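Local coordinates for protein tissue factor pathway inhibitor 2 (Homo sapiens, PDB 1ZR0) that inhibits trypsin, plasmin and the factor VIIa/tissue factor complex, and factor Xa weakly, this chain being the first of its three Kunitz-type inhibitory domains, at residues Tyr15-Ala20 with Gly40-Asn45; Cys9-Asp14 with Gly44-Phe49. All coordinates share one frame; numbering follows the deposited sequence.

Contacts 1 and 2 follow each other along the same pair of loops in the Kunitz domain, their centres about 11 Å apart, with G44 and N45 common to both. Contact 1 lies toward the tip, about 13 Å from the chain centre, and holds the C18-C42 disulfide and R19-A20, the reactive bond inferred from relatives. Contact 2 is only about 4 Å from the chain centre and is held by asparagine side chains and water. A direct tie between them is the hydrogen bond from G16 N to D14 OD1. D14 itself stands off from the reactive bond, its side chain about 12 Å from that of R19. The protein partner of the complex meets contact 1, and not contact 2.

Contact 1: residues Tyr15-Ala20 with Gly40-Asn45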
ATOM      1  N   TYR B  15      -6.727   1.595 -12.658  1.00 26.05           N
ATOM      2  CA  TYR B  15      -5.995   1.765 -11.393  1.00 25.89           C
ATOM      3  C   TYR B  15      -5.149   0.552 -11.068  1.00 23.31           C
ATOM      4  O   TYR B  15      -4.160   0.639 -10.349  1.00 23.90           O
ATOM      5  CB  TYR B  15      -7.005   1.936 -10.172  1.00 29.06           C
ATOM      6  CG  TYR B  15      -8.028   2.983 -10.159  1.00 33.50           C
ATOM      7  CD1 TYR B  15      -7.748   4.271 -10.596  1.00 44.31           C
ATOM      8  CD2 TYR B  15      -9.278   2.746  -9.576  1.00 40.60           C
ATOM      9  CE1 TYR B  15      -8.719   5.270 -10.528  1.00 47.65           C
ATOM     10  CE2 TYR B  15     -10.232   3.746  -9.483  1.00 46.73           C
ATOM     11  CZ  TYR B  15      -9.961   4.985  -9.966  1.00 46.88           C
ATOM     12  OH  TYR B  15     -10.903   5.974  -9.882  1.00 51.30           O
ATOM     13  N   GLY B  16      -5.509  -0.607 -11.613  1.00 22.07           N
ATOM     14  CA  GLY B  16      -4.833  -1.860 -11.372  1.00 21.54           C
ATOM     15  C   GLY B  16      -5.187  -2.421  -9.986  1.00 23.62           C
ATOM     16  O   GLY B  16      -5.919  -1.831  -9.213  1.00 23.38           O
ATOM     17  N   PRO B  17      -4.585  -3.560  -9.632  1.00 22.07           N
ATOM     18  CA  PRO B  17      -4.847  -4.236  -8.375  1.00 22.21           C
ATOM     19  C   PRO B  17      -4.015  -3.892  -7.122  1.00 22.50           C
ATOM     20  O   PRO B  17      -4.436  -4.244  -6.025  1.00 24.70           O
ATOM     21  CB  PRO B  17      -4.542  -5.660  -8.750  1.00 22.08           C
ATOM     22  CG  PRO B  17      -3.464  -5.576  -9.758  1.00 22.36           C
ATOM     23  CD  PRO B  17      -3.613  -4.299 -10.442  1.00 24.78           C
ATOM     24  N   CYS B  18      -2.919  -3.190  -7.243  1.00 21.14           N
ATOM     25  CA  CYS B  18      -2.162  -2.795  -6.106  1.00 21.66           C
ATOM     26  C   CYS B  18      -2.846  -1.615  -5.445  1.00 20.33           C
ATOM     27  O   CYS B  18      -3.762  -0.923  -6.034  1.00 20.00           O
ATOM     28  CB  CYS B  18      -0.745  -2.417  -6.507  1.00 22.18           C
ATOM     29  SG  CYS B  18       0.237  -3.927  -6.750  1.00 27.64           S
ATOM     30  N   ARG B  19      -2.474  -1.440  -4.206  1.00 20.45           N
ATOM     31  CA  ARG B  19      -3.255  -0.598  -3.306  1.00 20.99           C
ATOM     32  C   ARG B  19      -2.655   0.738  -2.876  1.00 20.36           C
ATOM     33  O   ARG B  19      -2.924   1.250  -1.809  1.00 19.54           O
ATOM     34  CB  ARG B  19      -3.825  -1.426  -2.165  1.00 21.14           C
ATOM     35  CG  ARG B  19      -4.922  -2.285  -2.644  1.00 23.84           C
ATOM     36  CD  ARG B  19      -5.281  -3.482  -1.757  1.00 22.10           C
ATOM     37  NE  ARG B  19      -6.452  -4.226  -2.327  1.00 24.06           N
ATOM     38  CZ  ARG B  19      -7.205  -5.113  -1.654  1.00 26.71           C
ATOM     39  NH1 ARG B  19      -6.919  -5.463  -0.423  1.00 26.41           N
ATOM     40  NH2 ARG B  19      -8.240  -5.694  -2.274  1.00 27.20           N
ATOM     41  N   ALA B  20      -1.843   1.311  -3.748  1.00 19.22           N
ATOM     42  CA  ALA B  20      -1.269   2.624  -3.527  1.00 20.36           C
ATOM     43  C   ALA B  20      -2.143   3.703  -4.156  1.00 19.66           C
ATOM     44  O   ALA B  20      -3.159   3.408  -4.811  1.00 18.55           O
ATOM     45  CB  ALA B  20       0.072   2.688  -4.084  1.00 20.92           C
ATOM     46  N   GLY B  40      -2.672   2.502  -8.680  1.00 21.65           N
ATOM     47  CA  GLY B  40      -2.429   1.582  -7.585  1.00 21.13           C
ATOM     48  C   GLY B  40      -1.024   1.032  -7.486  1.00 22.02           C
ATOM     49  O   GLY B  40      -0.677   0.609  -6.419  1.00 22.19           O
ATOM     50  N   GLY B  41      -0.163   1.182  -8.505  1.00 21.83           N
ATOM     51  CA  GLY B  41       1.193   0.794  -8.412  1.00 24.39           C
ATOM     52  C   GLY B  41       1.680  -0.403  -9.203  1.00 26.16           C
ATOM     53  O   GLY B  41       2.897  -0.556  -9.371  1.00 27.15           O
ATOM     54  N   CYS B  42       0.772  -1.166  -9.775  1.00 26.25           N
ATOM     55  CA  CYS B  42       1.161  -2.284 -10.649  1.00 27.92           C
ATOM     56  C   CYS B  42       0.121  -2.598 -11.703  1.00 26.32           C
ATOM     57  O   CYS B  42      -1.053  -2.146 -11.649  1.00 25.91           O
ATOM     58  CB  CYS B  42       1.460  -3.500  -9.802  1.00 27.39           C
ATOM     59  SG  CYS B  42      -0.015  -4.202  -9.153  1.00 34.33           S
ATOM     60  N   GLU B  43       0.568  -3.272 -12.775  1.00 26.94           N
ATOM     61  CA  GLU B  43      -0.303  -3.679 -13.849  1.00 27.19           C
ATOM     62  C   GLU B  43      -0.988  -2.439 -14.434  1.00 26.42           C
ATOM     63  O   GLU B  43      -0.332  -1.453 -14.706  1.00 26.22           O
ATOM     64  CB  GLU B  43      -1.298  -4.745 -13.425  1.00 30.23           C
ATOM     65  CG  GLU B  43      -0.680  -5.903 -12.708  1.00 35.67           C
ATOM     66  CD  GLU B  43      -1.613  -7.081 -12.412  1.00 46.63           C
ATOM     67  OE1 GLU B  43      -2.811  -7.116 -12.835  1.00 46.89           O
ATOM     68  OE2 GLU B  43      -1.107  -8.007 -11.702  1.00 51.39           O
ATOM     69  N   GLY B  44      -2.283  -2.488 -14.639  1.00 26.17           N
ATOM     70  CA  GLY B  44      -2.972  -1.448 -15.399  1.00 25.84           C
ATOM     71  C   GLY B  44      -2.738  -1.560 -16.885  1.00 28.22           C
ATOM     72  O   GLY B  44      -2.657  -2.706 -17.421  1.00 27.25           O
ATOM     73  N   ASN B  45      -2.704  -0.413 -17.541  1.00 27.74           N
ATOM     74  CA  ASN B  45      -2.460  -0.364 -18.971  1.00 27.74           C
ATOM     75  C   ASN B  45      -1.554   0.738 -19.401  1.00 28.21           C
ATOM     76  O   ASN B  45      -0.993   1.502 -18.575  1.00 23.81           O
ATOM     77  CB  ASN B  45      -3.836  -0.363 -19.687  1.00 28.06           C
ATOM     78  CG  ASN B  45      -4.585   0.841 -19.494  1.00 22.60           C
ATOM     79  OD1 ASN B  45      -4.039   1.972 -19.491  1.00 23.77           O
ATOM     80  ND2 ASN B  45      -5.901   0.693 -19.427  1.00 27.46           N
TER
HETATM   81  O   HOH W   1      -2.322  -1.302  -9.351  1.00 23.99           O
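Two backbone hydrogen bonds at G40 join the irregular segments 15-20 and 40-45: G40 N gives to Y15 O over 2.9 Å, meeting a lone pair in the carbonyl plane, and G40 O receives A20 N at 3.0 Å. Glycine suits this place because a beta carbon would collide with C18 O and Y15 O; G40 CA instead lies 3.4 Å from A20 O, in a CH...O contact. A beta carbon on G16 would run into C42 O, and its positive phi (76°) is also easiest for glycine.

The covalent link is the disulfide from C18 SG to C42 SG, modelled rather long at 2.4 Å, with a chi3 of 98°. C42 SG sits between its own backbone N and carbonyl carbon (chi1 73°), which turns it across to C18. P17 packs beside this bridge, its CG 3.8 Å from C42 SG. The extended side chain of E43 crosses the proline ring at about a right angle, OE1 coming to 3.5 Å from P17 CG. One water accepts from C18 N and C42 N and donates to Y15 O, satisfying three backbone groups at once.

The side chain of R19 leaves the backbone away from segment 40-45. Outside this contact, its NH2 meets an acidic side chain of the other protein chain, as in the binding loop of a Kunitz inhibitor. Segment 15-20 leads toward strand 22-28, and segment 40-45 follows strand 33-39 in the loop that runs on to helix 52-58.

Contact 2: residues Cys9-Asp14 with Gly44-Phe49; sequences CLLPLD and GNANNF
N45 and N47 reach across to L11 and P12 with their side-chain amides, which supply both direct hydrogen bonds of the contact in place of any backbone pairing. N45 ND2 meets P12 O head-on at 2.8 Å, the C=O...N angle being 177°, with the carbonyl oxygen in the amide plane. The other amide atom of N45, OD1, accepts N47 N at 2.9 Å and closes an Asx turn, a double use that suits asparagine, whose amide has a donor and an acceptor. N47 ND2 gives to L11 O over 2.9 Å; CG anti to the backbone N (chi1 -165°) extends the amide toward that carbonyl, while OD1 takes Y27 N of strand 22-28.

L11 covers the turn, its CD1 3.9 Å from N45 CG and near A46. D14 OD2 lies 3.6 Å from G44 CA, and waters connect it to G44 N and N45 ND2, while OD1 accepts G16 N.

Neutral amides thus satisfy the backbone carbonyls of L11 and P12 without using charge, whereas the water and N-H donors around the D14 carboxylate would probably favour its ionised form.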
ATOM      1  N   CYS B   9      -3.842   5.783 -26.145  1.00 28.74           N
ATOM      2  CA  CYS B   9      -4.469   7.011 -25.665  1.00 28.25           C
ATOM      3  C   CYS B   9      -5.982   6.771 -25.388  1.00 28.43           C
ATOM      4  O   CYS B   9      -6.531   7.444 -24.593  1.00 29.12           O
ATOM      5  CB  CYS B   9      -4.246   8.138 -26.647  1.00 30.06           C
ATOM      6  SG  CYS B   9      -2.398   8.466 -26.686  1.00 35.19           S
ATOM      7  N   LEU B  10      -6.594   5.833 -26.112  1.00 27.03           N
ATOM      8  CA  LEU B  10      -8.043   5.639 -26.059  1.00 28.70           C
ATOM      9  C   LEU B  10      -8.434   4.576 -25.078  1.00 28.94           C
ATOM     10  O   LEU B  10      -9.664   4.213 -24.969  1.00 32.72           O
ATOM     11  CB  LEU B  10      -8.611   5.337 -27.466  1.00 28.66           C
ATOM     12  CG  LEU B  10      -8.498   6.554 -28.437  1.00 29.15           C
ATOM     13  CD1 LEU B  10      -9.164   6.280 -29.802  1.00 29.56           C
ATOM     14  CD2 LEU B  10      -9.001   7.797 -27.884  1.00 31.18           C
ATOM     15  N   LEU B  11      -7.495   4.086 -24.322  1.00 28.81           N
ATOM     16  CA  LEU B  11      -7.801   3.039 -23.318  1.00 30.79           C
ATOM     17  C   LEU B  11      -8.366   3.718 -22.069  1.00 30.23           C
ATOM     18  O   LEU B  11      -8.087   4.829 -21.796  1.00 29.11           O
ATOM     19  CB  LEU B  11      -6.569   2.220 -22.966  1.00 30.85           C
ATOM     20  CG  LEU B  11      -5.750   1.282 -23.865  1.00 33.76           C
ATOM     21  CD1 LEU B  11      -4.295   1.116 -23.412  1.00 32.29           C
ATOM     22  CD2 LEU B  11      -6.406  -0.100 -24.060  1.00 40.45           C
ATOM     23  N   PRO B  12      -9.255   3.030 -21.349  1.00 34.03           N
ATOM     24  CA  PRO B  12      -9.817   3.621 -20.132  1.00 34.63           C
ATOM     25  C   PRO B  12      -8.761   3.532 -19.085  1.00 32.77           C
ATOM     26  O   PRO B  12      -7.894   2.674 -19.148  1.00 33.74           O
ATOM     27  CB  PRO B  12     -10.995   2.684 -19.765  1.00 35.17           C
ATOM     28  CG  PRO B  12     -10.590   1.367 -20.229  1.00 34.68           C
ATOM     29  CD  PRO B  12      -9.682   1.646 -21.553  1.00 36.66           C
ATOM     30  N   LEU B  13      -8.814   4.466 -18.186  1.00 34.02           N
ATOM     31  CA  LEU B  13      -8.051   4.433 -17.011  1.00 33.00           C
ATOM     32  C   LEU B  13      -8.185   3.050 -16.365  1.00 29.61           C
ATOM     33  O   LEU B  13      -9.313   2.540 -16.182  1.00 29.26           O
ATOM     34  CB  LEU B  13      -8.768   5.458 -16.129  1.00 34.79           C
ATOM     35  CG  LEU B  13      -8.162   6.157 -15.059  1.00 37.01           C
ATOM     36  CD1 LEU B  13      -6.886   6.579 -15.745  1.00 40.89           C
ATOM     37  CD2 LEU B  13      -9.124   7.262 -14.664  1.00 37.24           C
ATOM     38  N   ASP B  14      -7.062   2.558 -15.837  1.00 29.41           N
ATOM     39  CA  ASP B  14      -7.002   1.343 -15.045  1.00 27.94           C
ATOM     40  C   ASP B  14      -6.107   1.526 -13.836  1.00 25.70           C
ATOM     41  O   ASP B  14      -4.904   1.704 -13.960  1.00 26.19           O
ATOM     42  CB  ASP B  14      -6.453   0.169 -15.912  1.00 29.40           C
ATOM     43  CG  ASP B  14      -6.568  -1.193 -15.248  1.00 34.77           C
ATOM     44  OD1 ASP B  14      -6.841  -1.243 -14.054  1.00 35.11           O
ATOM     45  OD2 ASP B  14      -6.403  -2.314 -15.813  1.00 40.12           O
ATOM     46  N   GLY B  44      -2.283  -2.488 -14.639  1.00 26.17           N
ATOM     47  CA  GLY B  44      -2.972  -1.448 -15.399  1.00 25.84           C
ATOM     48  C   GLY B  44      -2.738  -1.560 -16.885  1.00 28.22           C
ATOM     49  O   GLY B  44      -2.657  -2.706 -17.421  1.00 27.25           O
ATOM     50  N   ASN B  45      -2.704  -0.413 -17.541  1.00 27.74           N
ATOM     51  CA  ASN B  45      -2.460  -0.364 -18.971  1.00 27.74           C
ATOM     52  C   ASN B  45      -1.554   0.738 -19.401  1.00 28.21           C
ATOM     53  O   ASN B  45      -0.993   1.502 -18.575  1.00 23.81           O
ATOM     54  CB  ASN B  45      -3.836  -0.363 -19.687  1.00 28.06           C
ATOM     55  CG  ASN B  45      -4.585   0.841 -19.494  1.00 22.60           C
ATOM     56  OD1 ASN B  45      -4.039   1.972 -19.491  1.00 23.77           O
ATOM     57  ND2 ASN B  45      -5.901   0.693 -19.427  1.00 27.46           N
ATOM     58  N   ALA B  46      -1.363   0.852 -20.732  1.00 26.14           N
ATOM     59  CA  ALA B  46      -0.425   1.875 -21.241  1.00 25.52           C
ATOM     60  C   ALA B  46      -0.823   3.323 -21.212  1.00 24.09           C
ATOM     61  O   ALA B  46       0.037   4.186 -21.368  1.00 23.02           O
ATOM     62  CB  ALA B  46      -0.021   1.519 -22.680  1.00 25.08           C
ATOM     63  N   ASN B  47      -2.103   3.592 -20.942  1.00 24.06           N
ATOM     64  CA  ASN B  47      -2.581   4.949 -20.778  1.00 23.38           C
ATOM     65  C   ASN B  47      -2.295   5.471 -19.369  1.00 25.31           C
ATOM     66  O   ASN B  47      -3.187   5.599 -18.564  1.00 20.53           O
ATOM     67  CB  ASN B  47      -4.032   5.077 -21.141  1.00 23.85           C
ATOM     68  CG  ASN B  47      -4.492   6.496 -21.328  1.00 20.27           C
ATOM     69  OD1 ASN B  47      -3.725   7.436 -21.357  1.00 22.14           O
ATOM     70  ND2 ASN B  47      -5.805   6.647 -21.556  1.00 23.42           N
ATOM     71  N   ASN B  48      -1.029   5.676 -19.101  1.00 22.23           N
ATOM     72  CA  ASN B  48      -0.487   5.790 -17.743  1.00 22.09           C
ATOM     73  C   ASN B  48       0.910   6.410 -17.879  1.00 22.95           C
ATOM     74  O   ASN B  48       1.871   5.772 -18.366  1.00 21.49           O
ATOM     75  CB  ASN B  48      -0.431   4.427 -17.063  1.00 22.82           C
ATOM     76  CG  ASN B  48       0.017   4.548 -15.610  1.00 24.07           C
ATOM     77  OD1 ASN B  48       0.688   5.521 -15.255  1.00 23.92           O
ATOM     78  ND2 ASN B  48      -0.285   3.543 -14.823  1.00 23.02           N
ATOM     79  N   PHE B  49       1.036   7.690 -17.571  1.00 22.89           N
ATOM     80  CA  PHE B  49       2.237   8.433 -17.831  1.00 23.62           C
ATOM     81  C   PHE B  49       2.682   9.090 -16.547  1.00 25.76           C
ATOM     82  O   PHE B  49       1.857   9.457 -15.670  1.00 25.01           O
ATOM     83  CB  PHE B  49       1.962   9.538 -18.866  1.00 23.19           C
ATOM     84  CG  PHE B  49       1.490   8.984 -20.149  1.00 22.96           C
ATOM     85  CD1 PHE B  49       2.414   8.550 -21.094  1.00 25.42           C
ATOM     86  CD2 PHE B  49       0.155   8.857 -20.422  1.00 23.90           C
ATOM     87  CE1 PHE B  49       1.951   7.953 -22.268  1.00 27.51           C
ATOM     88  CE2 PHE B  49      -0.322   8.298 -21.607  1.00 25.98           C
ATOM     89  CZ  PHE B  49       0.589   7.852 -22.553  1.00 26.62           C
TER
HETATM   90  O   HOH W   2      -2.892   2.041 -15.791  1.00 21.19           O
HETATM   91  O   HOH W   3      -4.573   3.572 -17.432  1.00 23.66           O
HETATM   92  O   HOH W   4      -4.603  -4.224 -14.348  1.00 34.82           O
HETATM   93  O   HOH W   5      -6.474  -2.315 -18.412  1.00 54.51           O